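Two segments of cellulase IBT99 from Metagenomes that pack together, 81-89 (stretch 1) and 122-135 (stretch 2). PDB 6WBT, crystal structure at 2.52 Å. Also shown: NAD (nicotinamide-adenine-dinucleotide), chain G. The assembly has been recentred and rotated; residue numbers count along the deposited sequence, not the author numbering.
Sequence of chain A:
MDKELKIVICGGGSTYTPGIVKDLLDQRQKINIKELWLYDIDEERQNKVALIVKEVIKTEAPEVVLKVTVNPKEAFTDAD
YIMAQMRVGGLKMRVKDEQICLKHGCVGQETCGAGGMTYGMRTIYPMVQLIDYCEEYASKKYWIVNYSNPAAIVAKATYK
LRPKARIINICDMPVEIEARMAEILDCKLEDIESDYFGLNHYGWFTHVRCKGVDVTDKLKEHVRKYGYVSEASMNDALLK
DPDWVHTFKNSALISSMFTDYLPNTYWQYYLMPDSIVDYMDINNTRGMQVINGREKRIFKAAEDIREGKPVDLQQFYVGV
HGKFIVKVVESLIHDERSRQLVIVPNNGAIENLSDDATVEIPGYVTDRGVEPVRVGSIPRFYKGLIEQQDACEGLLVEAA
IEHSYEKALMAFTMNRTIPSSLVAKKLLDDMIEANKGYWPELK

Stretch 1 (81-89) YIMAQMRVG
Stretch 2 (122-135) RTIYPMVQLIDYCE

The centre of the contact is the selenomethionine Met86. Its CA-to-CB bond points toward the helix, and its rotamer is p, t, p. Its CE lies 3.8 Å from SE of selenomethionine Met127 and 3.9 Å from CD2 of Leu130. Its SE lies 4.2 Å from CB of Pro126. These are apolar contacts, and the long side chain touches four helix residues, the fourth being Thr123, whose CG2 is 4.2 Å from SE of Met86. The CA-to-CB bond of Met127 points sideways; its rotamer is m, m, m.

Leu130 (t, p) links this centre to the strand. Its CD2 is 3.7 Å from CB of Ala84, and its CD1 is 4.1 Å from CG2 of Ile82. The small Ala84 side chain meets the leucine directly. Ile82 (m, chi2 90°) reaches one helical turn further, where its CD1 lies 3.6 Å from SG of Cys134 (chi1 m).

The backbone sets this order. Stretch 1 begins as a strand, with phi/psi of -113/117 at Ile82, and continues as a loop, with -145/47 at Gln85, -79/155 at Met86, -135/90 at Arg87 and -61/128 at Val88. The CA-to-CB bonds of Ile82, Ala84, Met86 and Val88 point toward the helix; those of Met83, Gln85 and Arg87 point away. Stretch 2 belongs to a helix that begins earlier in the chain and continues later. Strand and helix run nearly antiparallel, at 170°, with their axes 11.0 Å apart at closest approach. The register pairs CA of Ile82 with CA of Cys134 at 8.5 Å, CA of Ala84 with CA of Leu130 at 8.7 Å, and CA of Val88 with CA of Thr123 at 5.9 Å. The backbones are thus closest at Val88. The helix kinks where N of Tyr125 and of Pro126 lack bonds to the preceding turn; proline has no amide hydrogen to give. Mostly regular bonding follows, as in Met127 N to Thr123 O, 3.0 Å.

Val88 (chi1 t) closes the apolar row. Its CG2 is 3.9 Å from CB of Pro126 and 4.2 Å from CG2 of Thr123.

The polar edge is at Arg122 (m, t, m, chi4 -93°). Its NE donates a hydrogen bond to O of Val88, at 3.2 Å and 148°. The carbonyl sits at the guanidinium edge, near its plane. NH1 and NH2 bond elsewhere in the structure. Gly89 follows at phi/psi 88/-14, where a CB would be jammed against the preceding carbonyl.

NAD binds beside the contact. Arg87 NE donates to NAD O3 at 3.0 Å.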

# COMPACT_ATOMS: atom_id res chain seq x y z
N TYR A 81 33.68 11.20 13.75
CA TYR A 81 32.73 11.90 12.90
C TYR A 81 33.42 12.27 11.59
O TYR A 81 34.47 12.93 11.60
CB TYR A 81 32.18 13.15 13.59
CG TYR A 81 31.21 12.82 14.71
CD1 TYR A 81 31.64 12.75 16.03
CD2 TYR A 81 29.87 12.55 14.44
CE1 TYR A 81 30.76 12.43 17.04
CE2 TYR A 81 28.99 12.24 15.45
CZ TYR A 81 29.44 12.18 16.75
OH TYR A 81 28.56 11.87 17.76
N ILE A 82 32.83 11.86 10.48
CA ILE A 82 33.38 12.09 9.15
C ILE A 82 32.45 13.03 8.41
O ILE A 82 31.28 12.70 8.16
CB ILE A 82 33.56 10.77 8.37
CG1 ILE A 82 34.52 9.83 9.09
CG2 ILE A 82 34.05 11.06 6.96
CD1 ILE A 82 33.85 8.88 10.08
N MSE A 83 32.95 14.21 8.07
CA MSE A 83 32.18 15.18 7.30
C MSE A 83 32.61 15.17 5.84
O MSE A 83 33.67 15.70 5.49
CB MSE A 83 32.32 16.58 7.90
CG MSE A 83 31.73 16.71 9.30
SE MSE A 83 31.81 18.53 10.01
CE MSE A 83 33.74 18.73 10.11
N ALA A 84 31.79 14.55 5.00
CA ALA A 84 32.13 14.34 3.60
C ALA A 84 31.74 15.55 2.77
O ALA A 84 30.60 16.03 2.85
CB ALA A 84 31.43 13.09 3.06
N GLN A 85 32.68 16.04 1.97
CA GLN A 85 32.42 17.15 1.05
C GLN A 85 33.24 16.94 -0.22
O GLN A 85 33.90 17.85 -0.72
CB GLN A 85 32.72 18.49 1.71
CG GLN A 85 34.11 18.60 2.32
CD GLN A 85 34.36 19.96 2.94
OE1 GLN A 85 33.43 20.68 3.29
NE2 GLN A 85 35.63 20.32 3.09
N MSE A 86 33.20 15.72 -0.76
CA MSE A 86 33.95 15.39 -1.95
C MSE A 86 33.26 15.90 -3.21
O MSE A 86 32.05 16.10 -3.23
CB MSE A 86 34.15 13.87 -2.05
CG MSE A 86 32.87 13.10 -2.32
SE MSE A 86 33.15 11.18 -2.51
CE MSE A 86 33.80 10.80 -0.71
N ARG A 87 34.06 16.11 -4.26
CA ARG A 87 33.55 16.44 -5.60
C ARG A 87 34.34 15.58 -6.57
O ARG A 87 35.40 15.99 -7.06
CB ARG A 87 33.69 17.93 -5.90
CG ARG A 87 33.14 18.33 -7.26
CD ARG A 87 33.44 19.78 -7.60
NE ARG A 87 32.79 20.71 -6.68
CZ ARG A 87 31.56 21.19 -6.85
NH1 ARG A 87 30.85 20.84 -7.91
NH2 ARG A 87 31.05 22.04 -5.97
N VAL A 88 33.83 14.38 -6.85
CA VAL A 88 34.52 13.46 -7.75
C VAL A 88 34.63 14.10 -9.13
O VAL A 88 33.64 14.56 -9.70
CB VAL A 88 33.78 12.12 -7.81
CG1 VAL A 88 34.52 11.16 -8.74
CG2 VAL A 88 33.64 11.52 -6.42
N GLY A 89 35.86 14.12 -9.66
CA GLY A 89 36.14 14.82 -10.89
C GLY A 89 36.50 16.28 -10.72
O GLY A 89 37.02 16.88 -11.67
N ARG A 122 29.41 9.55 -10.95
CA ARG A 122 30.80 9.66 -10.53
C ARG A 122 30.96 9.52 -9.02
O ARG A 122 32.04 9.14 -8.55
CB ARG A 122 31.39 11.00 -10.96
CG ARG A 122 31.69 11.12 -12.45
CD ARG A 122 32.62 12.29 -12.72
NE ARG A 122 32.05 13.56 -12.27
CZ ARG A 122 31.36 14.38 -13.05
NH1 ARG A 122 31.14 14.07 -14.32
NH2 ARG A 122 30.88 15.52 -12.56
N THR A 123 29.90 9.79 -8.25
CA THR A 123 29.98 9.86 -6.80
C THR A 123 29.46 8.60 -6.11
O THR A 123 29.74 8.42 -4.92
CB THR A 123 29.20 11.08 -6.29
OG1 THR A 123 29.38 12.17 -7.20
CG2 THR A 123 29.70 11.51 -4.91
N ILE A 124 28.74 7.73 -6.82
CA ILE A 124 28.10 6.58 -6.18
C ILE A 124 29.13 5.68 -5.51
O ILE A 124 29.14 5.51 -4.29
CB ILE A 124 27.24 5.81 -7.19
CG1 ILE A 124 26.04 6.65 -7.64
CG2 ILE A 124 26.77 4.49 -6.59
CD1 ILE A 124 25.13 5.96 -8.62
N TYR A 125 30.02 5.09 -6.31
CA TYR A 125 30.97 4.12 -5.79
C TYR A 125 32.05 4.75 -4.91
O TYR A 125 32.44 4.15 -3.90
CB TYR A 125 31.61 3.33 -6.93
CG TYR A 125 30.71 2.24 -7.48
CD1 TYR A 125 30.35 1.15 -6.70
CD2 TYR A 125 30.21 2.31 -8.77
CE1 TYR A 125 29.53 0.16 -7.18
CE2 TYR A 125 29.39 1.32 -9.27
CZ TYR A 125 29.05 0.25 -8.47
OH TYR A 125 28.22 -0.74 -8.96
N PRO A 126 32.59 5.94 -5.24
CA PRO A 126 33.50 6.60 -4.29
C PRO A 126 32.87 6.86 -2.93
O PRO A 126 33.58 6.81 -1.92
CB PRO A 126 33.87 7.90 -5.01
CG PRO A 126 33.79 7.55 -6.44
CD PRO A 126 32.62 6.61 -6.56
N MSE A 127 31.57 7.13 -2.88
CA MSE A 127 30.88 7.30 -1.60
C MSE A 127 30.76 5.96 -0.87
O MSE A 127 30.89 5.90 0.35
CB MSE A 127 29.50 7.91 -1.81
CG MSE A 127 29.49 9.43 -1.83
SE MSE A 127 30.10 10.19 -0.14
CE MSE A 127 28.88 9.25 1.07
N VAL A 128 30.52 4.90 -1.64
CA VAL A 128 30.44 3.56 -1.05
C VAL A 128 31.79 3.16 -0.47
O VAL A 128 31.86 2.54 0.60
CB VAL A 128 29.94 2.55 -2.10
CG1 VAL A 128 30.00 1.13 -1.54
CG2 VAL A 128 28.52 2.89 -2.53
N GLN A 129 32.88 3.52 -1.15
CA GLN A 129 34.21 3.25 -0.62
C GLN A 129 34.46 4.02 0.67
O GLN A 129 35.15 3.52 1.57
CB GLN A 129 35.28 3.59 -1.66
CG GLN A 129 36.67 3.11 -1.30
CD GLN A 129 37.67 3.35 -2.42
OE1 GLN A 129 37.74 4.44 -2.98
NE2 GLN A 129 38.45 2.32 -2.74
N LEU A 130 33.92 5.24 0.78
CA LEU A 130 34.02 5.98 2.04
C LEU A 130 33.27 5.26 3.15
O LEU A 130 33.71 5.27 4.31
CB LEU A 130 33.48 7.40 1.85
CG LEU A 130 33.28 8.24 3.11
CD1 LEU A 130 34.59 8.46 3.83
CD2 LEU A 130 32.63 9.58 2.76
N ILE A 131 32.14 4.64 2.83
CA ILE A 131 31.37 3.90 3.83
C ILE A 131 32.17 2.70 4.33
O ILE A 131 32.27 2.46 5.54
CB ILE A 131 30.01 3.46 3.25
CG1 ILE A 131 29.18 4.68 2.84
CG2 ILE A 131 29.26 2.60 4.24
CD1 ILE A 131 28.68 5.51 4.01
N ASP A 132 32.76 1.94 3.40
CA ASP A 132 33.50 0.75 3.78
C ASP A 132 34.76 1.09 4.56
O ASP A 132 35.24 0.27 5.36
CB ASP A 132 33.84 -0.07 2.54
CG ASP A 132 32.61 -0.56 1.81
OD1 ASP A 132 31.62 -0.93 2.48
OD2 ASP A 132 32.62 -0.58 0.56
N TYR A 133 35.33 2.28 4.35
CA TYR A 133 36.46 2.72 5.16
C TYR A 133 36.06 2.85 6.62
O TYR A 133 36.79 2.39 7.51
CB TYR A 133 36.99 4.06 4.63
CG TYR A 133 37.89 3.95 3.42
CD1 TYR A 133 38.69 2.83 3.23
CD2 TYR A 133 37.93 4.96 2.47
CE1 TYR A 133 39.52 2.73 2.13
CE2 TYR A 133 38.75 4.86 1.36
CZ TYR A 133 39.54 3.75 1.20
OH TYR A 133 40.36 3.65 0.09
N CYS A 134 34.91 3.46 6.89
CA CYS A 134 34.48 3.68 8.26
C CYS A 134 33.97 2.40 8.91
O CYS A 134 34.11 2.22 10.12
CB CYS A 134 33.42 4.77 8.31
SG CYS A 134 33.95 6.33 7.58
N GLU A 135 33.36 1.51 8.12
CA GLU A 135 32.96 0.21 8.66
C GLU A 135 34.16 -0.62 9.08
O GLU A 135 34.05 -1.46 9.97
CB GLU A 135 32.13 -0.55 7.63
CG GLU A 135 30.78 0.08 7.30
CD GLU A 135 29.80 -0.01 8.45
OE1 GLU A 135 29.08 0.98 8.69
OE2 GLU A 135 29.76 -1.06 9.11
PA NAD G . 36.11 21.31 -4.80
O1A NAD G . 36.22 20.71 -6.16
O2A NAD G . 36.64 22.69 -4.60
O5B NAD G . 36.79 20.32 -3.74
C5B NAD G . 36.35 18.94 -3.66
C4B NAD G . 37.43 18.10 -3.02
O4B NAD G . 37.02 16.71 -2.99
C3B NAD G . 38.80 18.11 -3.72
O3B NAD G . 39.82 18.35 -2.76
C2B NAD G . 38.91 16.69 -4.28
O2B NAD G . 40.24 16.26 -4.49
C1B NAD G . 38.17 15.92 -3.20
N9A NAD G . 37.77 14.57 -3.59
C8A NAD G . 37.35 14.17 -4.83
N7A NAD G . 37.06 12.89 -4.90
C5A NAD G . 37.32 12.42 -3.62
C6A NAD G . 37.21 11.13 -3.05
N6A NAD G . 36.81 10.06 -3.72
N1A NAD G . 37.55 11.00 -1.75
C2A NAD G . 37.96 12.09 -1.08
N3A NAD G . 38.10 13.34 -1.51
C4A NAD G . 37.76 13.44 -2.81
O3 NAD G . 34.58 21.28 -4.34
PN NAD G . 33.64 22.36 -3.61
O1N NAD G . 34.32 22.84 -2.38
O2N NAD G . 33.20 23.37 -4.62
O5D NAD G . 32.40 21.44 -3.21
C5D NAD G . 32.67 20.24 -2.44
C4D NAD G . 31.43 19.39 -2.39
O4D NAD G . 30.44 20.03 -1.55
C3D NAD G . 30.72 19.16 -3.73
O3D NAD G . 30.36 17.79 -3.86
C2D NAD G . 29.49 20.05 -3.57
O2D NAD G . 28.42 19.75 -4.45
C1D NAD G . 29.16 19.80 -2.10
N1N NAD G . 28.21 20.81 -1.55
C2N NAD G . 26.91 20.45 -1.30
C3N NAD G . 26.00 21.38 -0.81
C7N NAD G . 24.61 20.91 -0.50
O7N NAD G . 23.66 21.66 -0.70
N7N NAD G . 24.47 19.69 0.01
C4N NAD G . 26.42 22.69 -0.61
C5N NAD G . 27.74 23.03 -0.84
C6N NAD G . 28.62 22.08 -1.30